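Local coordinates for protein spectinomycin phosphotransferase (Legionella pneumophila, PDB 3I1A) that phosphorylates the antibiotic spectinomycin as a nucleotide-dependent, kinase-like transferase, and so acts as an antibiotic resistance factor, at residues I74-F79 and L121-R126; Q127-S132 and R241-I246. All coordinates share one frame; numbering follows the deposited sequence. Where two conformers were deposited one is given.

Interaction 1: I74-F79 and L121-R126; sequences IKEIIF and LGKVLR
Glu76 reaches out of the 74-79 loop and lies against Val124 on helix 115-129. In this kinase-like fold the loop comes straight after helix 61-71, the apparent counterpart of the kinase helix αC, and the long helix appears to correspond to αE, so the contact probably matches the place where the αC-β4 loop of protein kinases meets the C-terminal lobe.

The apolar stem of the glutamate does most of the work. Its CB points at the helix and lies near both branches of the valine, 3.9 Å from Val124 CG2 and 4.1 Å from Val124 CG1. CG then takes the position anti to the carbonyl carbon (chi1 -64°), and the chain bends at chi2 (76°). The fit of the carboxylate on Val124 CG2 is modelled too tightly and is doubtful, so the contact rests on CB; the two side chains run obliquely across one another. Val124 turns its two methyls to different jobs: CG2 faces the acid, while CG1 also looks to Ile74, whose CG2 branch is 4.3 Å from it. Ile228 of strand 226-228 packs on Val124 as well.

The polar end of Glu76 is held by residues near the contact. OE2 bonds to NE2 of Gln120, one residue before the 121-126 segment. OE1 has a weak bond from the backbone N of Lys75, long and bent at 125°. The backbone is fixed too, because Glu76 sits at the centre of an inverse gamma turn, closed weakly from Ile77 N to Lys75 O, and pairs through its main chain with Ile228. Lys123 curls its chain back toward the acid, giving an electrostatic neighbour rather than a salt bridge: its NZ stops 4.5 Å from Glu76 OE2.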
ATOM      1  N   ILE A  74      -9.282  15.333   7.542  1.00 27.50           N
ATOM      2  CA  ILE A  74      -9.481  13.875   7.560  1.00 25.49           C
ATOM      3  C   ILE A  74      -9.041  13.391   8.939  1.00 23.85           C
ATOM      4  O   ILE A  74      -7.945  13.708   9.406  1.00 23.81           O
ATOM      5  CB  ILE A  74      -8.666  13.152   6.457  1.00 27.52           C
ATOM      6  CG1 ILE A  74      -9.322  13.365   5.085  1.00 28.20           C
ATOM      7  CG2 ILE A  74      -8.618  11.642   6.731  1.00 27.83           C
ATOM      8  CD1 ILE A  74      -9.217  14.760   4.541  1.00 30.80           C
ATOM      9  N   LYS A  75      -9.896  12.628   9.599  1.00 22.70           N
ATOM     10  CA  LYS A  75      -9.590  12.162  10.941  1.00 22.75           C
ATOM     11  C   LYS A  75      -9.026  10.753  11.041  1.00 21.25           C
ATOM     12  O   LYS A  75      -8.274  10.446  11.989  1.00 21.29           O
ATOM     13  CB  LYS A  75     -10.851  12.234  11.807  1.00 28.14           C
ATOM     14  CG  LYS A  75     -11.414  13.642  11.989  1.00 31.70           C
ATOM     15  CD  LYS A  75     -12.762  13.600  12.714  1.00 35.85           C
ATOM     16  CE  LYS A  75     -13.397  14.994  12.788  1.00 38.31           C
ATOM     17  NZ  LYS A  75     -14.664  15.018  13.582  1.00 38.40           N
ATOM     18  N   GLU A  76      -9.386   9.910  10.071  1.00 17.15           N
ATOM     19  CA  GLU A  76      -9.011   8.498  10.072  1.00 17.96           C
ATOM     20  C   GLU A  76      -7.609   8.135   9.628  1.00 16.68           C
ATOM     21  O   GLU A  76      -7.425   7.222   8.824  1.00 15.37           O
ATOM     22  CB  GLU A  76     -10.040   7.691   9.256  1.00 17.64           C
ATOM     23  CG  GLU A  76     -11.472   7.684   9.845  1.00 18.88           C
ATOM     24  CD  GLU A  76     -12.241   8.979   9.634  1.00 18.89           C
ATOM     25  OE1 GLU A  76     -11.711   9.947   9.041  1.00 18.84           O
ATOM     26  OE2 GLU A  76     -13.414   9.024  10.055  1.00 20.30           O
ATOM     27  N   ILE A  77      -6.634   8.860  10.171  0.75 17.03           N
ATOM     28  CA  ILE A  77      -5.220   8.661   9.887  0.75 16.74           C
ATOM     29  C   ILE A  77      -4.470   8.636  11.230  0.75 17.05           C
ATOM     30  O   ILE A  77      -4.839   9.363  12.165  0.75 16.94           O
ATOM     31  CB  ILE A  77      -4.670   9.859   9.070  0.75 16.48           C
ATOM     32  CG1 ILE A  77      -5.412   9.963   7.737  0.75 19.62           C
ATOM     33  CG2 ILE A  77      -3.167   9.724   8.881  0.75 16.69           C
ATOM     34  CD1 ILE A  77      -4.852  11.026   6.826  0.75 22.32           C
ATOM     35  N   ILE A  78      -3.433   7.815  11.338  1.00 17.51           N
ATOM     36  CA  ILE A  78      -2.656   7.801  12.568  1.00 17.50           C
ATOM     37  C   ILE A  78      -1.604   8.850  12.262  1.00 16.71           C
ATOM     38  O   ILE A  78      -0.616   8.566  11.584  1.00 17.33           O
ATOM     39  CB  ILE A  78      -1.994   6.454  12.839  1.00 19.52           C
ATOM     40  CG1 ILE A  78      -3.081   5.403  13.098  1.00 22.17           C
ATOM     41  CG2 ILE A  78      -1.067   6.573  14.072  1.00 20.10           C
ATOM     42  CD1 ILE A  78      -2.558   3.981  13.124  1.00 24.72           C
ATOM     43  N   PHE A  79      -1.842  10.074  12.734  1.00 17.38           N
ATOM     44  CA  PHE A  79      -0.930  11.193  12.492  1.00 17.30           C
ATOM     45  C   PHE A  79       0.259  11.213  13.430  1.00 18.06           C
ATOM     46  O   PHE A  79       0.194  10.712  14.558  1.00 17.26           O
ATOM     47  CB  PHE A  79      -1.630  12.543  12.676  1.00 17.77           C
ATOM     48  CG  PHE A  79      -2.739  12.798  11.700  1.00 19.59           C
ATOM     49  CD1 PHE A  79      -4.081  12.655  12.083  1.00 21.15           C
ATOM     50  CD2 PHE A  79      -2.445  13.189  10.403  1.00 19.45           C
ATOM     51  CE1 PHE A  79      -5.121  12.906  11.173  1.00 21.22           C
ATOM     52  CE2 PHE A  79      -3.471  13.437   9.488  1.00 22.75           C
ATOM     53  CZ  PHE A  79      -4.817  13.294   9.880  1.00 23.01           C
ATOM     54  N   LEU A 121     -15.360   3.827   5.950  1.00 16.10           N
ATOM     55  CA  LEU A 121     -14.260   3.730   4.989  1.00 15.35           C
ATOM     56  C   LEU A 121     -14.678   4.407   3.678  1.00 16.90           C
ATOM     57  O   LEU A 121     -13.877   5.112   3.042  1.00 16.14           O
ATOM     58  CB  LEU A 121     -13.867   2.264   4.741  1.00 15.62           C
ATOM     59  CG  LEU A 121     -12.830   2.011   3.632  1.00 17.02           C
ATOM     60  CD1 LEU A 121     -11.482   2.650   4.019  1.00 17.23           C
ATOM     61  CD2 LEU A 121     -12.654   0.509   3.419  1.00 16.94           C
ATOM     62  N   GLY A 122     -15.929   4.188   3.270  1.00 14.47           N
ATOM     63  CA  GLY A 122     -16.419   4.828   2.058  1.00 15.14           C
ATOM     64  C   GLY A 122     -16.424   6.346   2.224  1.00 14.93           C
ATOM     65  O   GLY A 122     -16.035   7.087   1.314  1.00 15.63           O
ATOM     66  N   LYS A 123     -16.898   6.826   3.373  1.00 14.08           N
ATOM     67  CA  LYS A 123     -16.919   8.274   3.640  1.00 15.39           C
ATOM     68  C   LYS A 123     -15.502   8.893   3.594  1.00 16.08           C
ATOM     69  O   LYS A 123     -15.284   9.939   2.988  1.00 15.90           O
ATOM     70  CB  LYS A 123     -17.546   8.526   5.014  1.00 18.40           C
ATOM     71  CG  LYS A 123     -17.573   9.979   5.518  1.00 22.24           C
ATOM     72  CD  LYS A 123     -18.131  10.026   6.961  1.00 27.15           C
ATOM     73  CE  LYS A 123     -17.550   8.905   7.867  1.00 32.44           C
ATOM     74  NZ  LYS A 123     -17.820   8.974   9.374  1.00 31.96           N
ATOM     75  N   VAL A 124     -14.539   8.218   4.219  1.00 15.80           N
ATOM     76  CA  VAL A 124     -13.170   8.725   4.268  1.00 15.95           C
ATOM     77  C   VAL A 124     -12.464   8.683   2.921  1.00 15.92           C
ATOM     78  O   VAL A 124     -11.770   9.633   2.541  1.00 15.81           O
ATOM     79  CB  VAL A 124     -12.343   7.940   5.333  1.00 17.01           C
ATOM     80  CG1 VAL A 124     -10.870   8.329   5.260  1.00 22.13           C
ATOM     81  CG2 VAL A 124     -12.897   8.268   6.717  1.00 19.13           C
ATOM     82  N   LEU A 125     -12.649   7.609   2.180  1.00 15.64           N
ATOM     83  CA  LEU A 125     -12.000   7.543   0.886  1.00 16.90           C
ATOM     84  C   LEU A 125     -12.626   8.580  -0.038  1.00 15.81           C
ATOM     85  O   LEU A 125     -11.943   9.147  -0.877  1.00 16.21           O
ATOM     86  CB  LEU A 125     -12.103   6.144   0.302  1.00 18.43           C
ATOM     87  CG  LEU A 125     -11.109   5.818  -0.807  1.00 22.74           C
ATOM     88  CD1 LEU A 125      -9.675   6.057  -0.318  1.00 22.93           C
ATOM     89  CD2 LEU A 125     -11.255   4.355  -1.193  1.00 22.57           C
ATOM     90  N   ARG A 126     -13.921   8.869   0.106  1.00 14.82           N
ATOM     91  CA  ARG A 126     -14.501   9.912  -0.746  1.00 15.46           C
ATOM     92  C   ARG A 126     -13.885  11.266  -0.357  1.00 14.81           C
ATOM     93  O   ARG A 126     -13.609  12.113  -1.215  1.00 13.69           O
ATOM     94  CB  ARG A 126     -16.031   9.949  -0.584  1.00 13.79           C
ATOM     95  CG  ARG A 126     -16.743  11.035  -1.430  1.00 15.64           C
ATOM     96  CD  ARG A 126     -16.623  10.763  -2.924  1.00 18.60           C
ATOM     97  NE  ARG A 126     -17.233  11.828  -3.733  1.00 22.33           N
ATOM     98  CZ  ARG A 126     -18.547  12.011  -3.880  1.00 22.99           C
ATOM     99  NH1 ARG A 126     -19.421  11.205  -3.285  1.00 20.43           N
ATOM    100  NH2 ARG A 126     -19.000  13.016  -4.630  1.00 25.04           N
TER

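Interaction 2: Q127-S132 and R241-I246; sequences QIHETS and RDLMFI
His129 meets Asp242 through one nearly straight hydrogen bond, from His129 NE2 to Asp242 OD2, 2.9 Å long with an angle of 169° at the hydrogen. The oxygen lies in the plane of the imidazole, so the ring N-H is aimed directly at it. On the acid's side the fit is less flat: the donor arrives at the anti side of OD2, 21° out of the carboxylate plane, and the two planes are 23° apart. Both side chains start with CG anti to the carbonyl carbon, which points ring and carboxylate at each other from the two helices. Within 127-132, Thr131 OG1 turns back to bond to Gln127 O at 2.8 Å.

Further polar partners fix both groups. His129 ND1 bonds to the hydroxyl of Tyr267, so the ring is gripped at both nitrogens and its rotation is set. Asp242 OD2 also receives the backbone N of His210, while OD1 takes that of Ser211. These two residues follow strand 207-209 at what is probably the position of the kinase catalytic loop, and an aspartate bracing that loop by its main-chain N-H groups recalls the conserved aspartate of helix αF in protein kinases. His129, near the end of the αE-like helix, holds the same OD2 that receives His210 N.

Van der Waals contact at the ring edge is slighter. Asp242 CB lies there in the ring plane, 3.8 Å from His129 CE1, and Leu243 brings CD2 to the same edge, 4.4 Å from His129 CE1.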
ATOM      1  N   GLN A 127     -13.673  11.475   0.942  1.00 16.08           N
ATOM      2  CA  GLN A 127     -13.067  12.714   1.435  1.00 17.40           C
ATOM      3  C   GLN A 127     -11.687  12.909   0.828  1.00 17.78           C
ATOM      4  O   GLN A 127     -11.310  14.015   0.441  1.00 16.24           O
ATOM      5  CB  GLN A 127     -12.890  12.680   2.955  1.00 22.57           C
ATOM      6  CG  GLN A 127     -14.063  13.169   3.781  1.00 25.33           C
ATOM      7  CD  GLN A 127     -13.646  13.388   5.226  1.00 28.06           C
ATOM      8  OE1 GLN A 127     -13.409  12.435   5.951  1.00 31.04           O
ATOM      9  NE2 GLN A 127     -13.527  14.646   5.635  1.00 32.52           N
ATOM     10  N   ILE A 128     -10.932  11.822   0.779  1.00 15.08           N
ATOM     11  CA  ILE A 128      -9.582  11.851   0.237  1.00 15.79           C
ATOM     12  C   ILE A 128      -9.643  12.170  -1.249  1.00 15.39           C
ATOM     13  O   ILE A 128      -8.938  13.064  -1.734  1.00 13.92           O
ATOM     14  CB  ILE A 128      -8.858  10.486   0.486  1.00 16.67           C
ATOM     15  CG1 ILE A 128      -8.558  10.319   1.979  1.00 18.80           C
ATOM     16  CG2 ILE A 128      -7.548  10.421  -0.323  1.00 19.32           C
ATOM     17  CD1 ILE A 128      -8.336   8.855   2.403  1.00 17.32           C
ATOM     18  N   HIS A 129     -10.497  11.471  -1.981  1.00 12.15           N
ATOM     19  CA  HIS A 129     -10.592  11.711  -3.413  1.00 13.97           C
ATOM     20  C   HIS A 129     -11.069  13.119  -3.756  1.00 14.85           C
ATOM     21  O   HIS A 129     -10.773  13.618  -4.830  1.00 14.66           O
ATOM     22  CB  HIS A 129     -11.530  10.687  -4.067  1.00 13.11           C
ATOM     23  CG  HIS A 129     -11.003   9.287  -4.015  1.00 12.93           C
ATOM     24  ND1 HIS A 129     -11.763   8.188  -4.344  1.00 11.82           N
ATOM     25  CD2 HIS A 129      -9.770   8.817  -3.716  1.00 12.13           C
ATOM     26  CE1 HIS A 129     -11.018   7.097  -4.252  1.00 13.29           C
ATOM     27  NE2 HIS A 129      -9.803   7.453  -3.872  1.00 14.17           N
ATOM     28  N   GLU A 130     -11.803  13.762  -2.862  0.50 14.64           N
ATOM     29  CA  GLU A 130     -12.270  15.102  -3.170  0.50 15.89           C
ATOM     30  C   GLU A 130     -11.339  16.190  -2.667  0.50 16.78           C
ATOM     31  O   GLU A 130     -11.595  17.378  -2.898  0.50 17.70           O
ATOM     32  CB  GLU A 130     -13.667  15.325  -2.590  0.50 16.96           C
ATOM     33  CG  GLU A 130     -14.711  14.398  -3.183  0.50 17.77           C
ATOM     34  CD  GLU A 130     -16.113  14.933  -3.031  0.50 18.46           C
ATOM     35  OE1 GLU A 130     -16.444  15.405  -1.932  0.50 21.55           O
ATOM     36  OE2 GLU A 130     -16.884  14.872  -4.007  0.50 18.06           O
ATOM     37  N   THR A 131     -10.261  15.795  -1.993  1.00 17.06           N
ATOM     38  CA  THR A 131      -9.326  16.754  -1.440  1.00 18.24           C
ATOM     39  C   THR A 131      -8.603  17.549  -2.524  1.00 19.25           C
ATOM     40  O   THR A 131      -8.024  16.973  -3.439  1.00 20.20           O
ATOM     41  CB  THR A 131      -8.309  16.051  -0.522  1.00 19.07           C
ATOM     42  OG1 THR A 131      -8.996  15.539   0.625  1.00 22.64           O
ATOM     43  CG2 THR A 131      -7.254  17.040  -0.023  1.00 22.21           C
ATOM     44  N   SER A 132      -8.661  18.872  -2.420  0.50 19.35           N
ATOM     45  CA  SER A 132      -7.996  19.735  -3.386  0.50 20.41           C
ATOM     46  C   SER A 132      -6.494  19.655  -3.157  0.50 19.83           C
ATOM     47  O   SER A 132      -6.015  19.832  -2.037  0.50 20.47           O
ATOM     48  CB  SER A 132      -8.476  21.181  -3.225  0.50 22.37           C
ATOM     49  OG  SER A 132      -7.831  22.024  -4.158  0.50 21.85           O
ATOM     50  N   ARG A 241      -8.404   3.661  -9.184  1.00 12.55           N
ATOM     51  CA  ARG A 241      -7.125   3.151  -8.664  1.00 13.28           C
ATOM     52  C   ARG A 241      -7.353   2.642  -7.232  1.00 13.51           C
ATOM     53  O   ARG A 241      -6.747   1.642  -6.795  1.00 13.41           O
ATOM     54  CB  ARG A 241      -6.115   4.285  -8.634  1.00 14.94           C
ATOM     55  CG  ARG A 241      -4.897   4.050  -7.750  1.00 15.90           C
ATOM     56  CD  ARG A 241      -3.922   3.079  -8.383  1.00 17.44           C
ATOM     57  NE  ARG A 241      -4.304   1.694  -8.105  1.00 16.24           N
ATOM     58  CZ  ARG A 241      -3.541   0.661  -8.424  1.00 18.77           C
ATOM     59  NH1 ARG A 241      -2.369   0.869  -9.023  1.00 17.64           N
ATOM     60  NH2 ARG A 241      -3.956  -0.577  -8.159  1.00 19.80           N
ATOM     61  N   ASP A 242      -8.185   3.360  -6.480  1.00 13.43           N
ATOM     62  CA  ASP A 242      -8.511   2.934  -5.128  1.00 12.38           C
ATOM     63  C   ASP A 242      -9.800   2.101  -5.063  1.00 12.32           C
ATOM     64  O   ASP A 242      -9.893   1.123  -4.299  1.00 12.17           O
ATOM     65  CB  ASP A 242      -8.674   4.143  -4.181  1.00 11.76           C
ATOM     66  CG  ASP A 242      -7.354   4.793  -3.832  1.00 13.68           C
ATOM     67  OD1 ASP A 242      -6.295   4.173  -4.063  1.00 12.14           O
ATOM     68  OD2 ASP A 242      -7.383   5.918  -3.297  1.00 12.10           O
ATOM     69  N   LEU A 243     -10.802   2.458  -5.858  1.00 12.75           N
ATOM     70  CA  LEU A 243     -12.060   1.728  -5.783  1.00 12.93           C
ATOM     71  C   LEU A 243     -11.964   0.247  -6.159  1.00 12.82           C
ATOM     72  O   LEU A 243     -12.785  -0.550  -5.714  1.00 15.68           O
ATOM     73  CB  LEU A 243     -13.144   2.433  -6.629  1.00 13.06           C
ATOM     74  CG  LEU A 243     -13.488   3.833  -6.092  1.00 12.64           C
ATOM     75  CD1 LEU A 243     -14.645   4.485  -6.922  1.00 13.17           C
ATOM     76  CD2 LEU A 243     -13.886   3.724  -4.622  1.00 13.89           C
ATOM     77  N   MET A 244     -10.959  -0.115  -6.952  1.00 13.17           N
ATOM     78  CA  MET A 244     -10.805  -1.491  -7.394  1.00 13.32           C
ATOM     79  C   MET A 244     -10.639  -2.463  -6.229  1.00 13.90           C
ATOM     80  O   MET A 244     -10.924  -3.656  -6.363  1.00 14.18           O
ATOM     81  CB  MET A 244      -9.602  -1.614  -8.330  1.00 14.42           C
ATOM     82  CG  MET A 244      -8.271  -1.305  -7.677  1.00 14.80           C
ATOM     83  SD  MET A 244      -6.939  -2.476  -8.172  1.00 15.11           S
ATOM     84  CE  MET A 244      -7.217  -3.782  -6.905  1.00 16.16           C
ATOM     85  N   PHE A 245     -10.199  -1.952  -5.092  1.00 13.59           N
ATOM     86  CA  PHE A 245      -9.993  -2.805  -3.927  1.00 15.06           C
ATOM     87  C   PHE A 245     -11.295  -3.198  -3.227  1.00 16.38           C
ATOM     88  O   PHE A 245     -11.350  -4.225  -2.543  1.00 16.99           O
ATOM     89  CB  PHE A 245      -9.067  -2.105  -2.933  1.00 14.07           C
ATOM     90  CG  PHE A 245      -7.639  -2.005  -3.418  1.00 16.24           C
ATOM     91  CD1 PHE A 245      -7.193  -0.870  -4.102  1.00 14.17           C
ATOM     92  CD2 PHE A 245      -6.755  -3.067  -3.240  1.00 14.21           C
ATOM     93  CE1 PHE A 245      -5.884  -0.799  -4.605  1.00 15.46           C
ATOM     94  CE2 PHE A 245      -5.439  -2.997  -3.741  1.00 14.47           C
ATOM     95  CZ  PHE A 245      -5.011  -1.870  -4.418  1.00 14.13           C
ATOM     96  N   ILE A 246     -12.348  -2.399  -3.397  1.00 16.50           N
ATOM     97  CA  ILE A 246     -13.627  -2.704  -2.738  1.00 16.93           C
ATOM     98  C   ILE A 246     -14.236  -3.841  -3.537  1.00 18.19           C
ATOM     99  O   ILE A 246     -14.605  -3.669  -4.700  1.00 17.52           O
ATOM    100  CB  ILE A 246     -14.536  -1.448  -2.720  1.00 16.09           C
ATOM    101  CG1 ILE A 246     -13.750  -0.259  -2.129  1.00 13.79           C
ATOM    102  CG2 ILE A 246     -15.817  -1.723  -1.919  1.00 15.15           C
ATOM    103  CD1 ILE A 246     -13.208  -0.470  -0.696  1.00 12.96           C
TER

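In the fold
Helix 115-129 serves both contacts, one after the other along its length: interaction 1 uses its middle against the loop following helix 61-71, interaction 2 its C-terminal end against helix 240-243. Both are largely buried, but interaction 1 has an exposed border at Lys123, whereas every touching residue of interaction 2 is buried. Their chemistry differs accordingly. The first is mainly van der Waals contact, with its acid's OE2 bonded by Gln120, outside the two segments; the second centres on a hydrogen bond wired toward the presumed catalytic loop. Between them the packing is continuous, with Leu125 CD1 3.8 Å from Asp242 OD2 and Ile74 CD1 4.0 Å from Thr131 OG1.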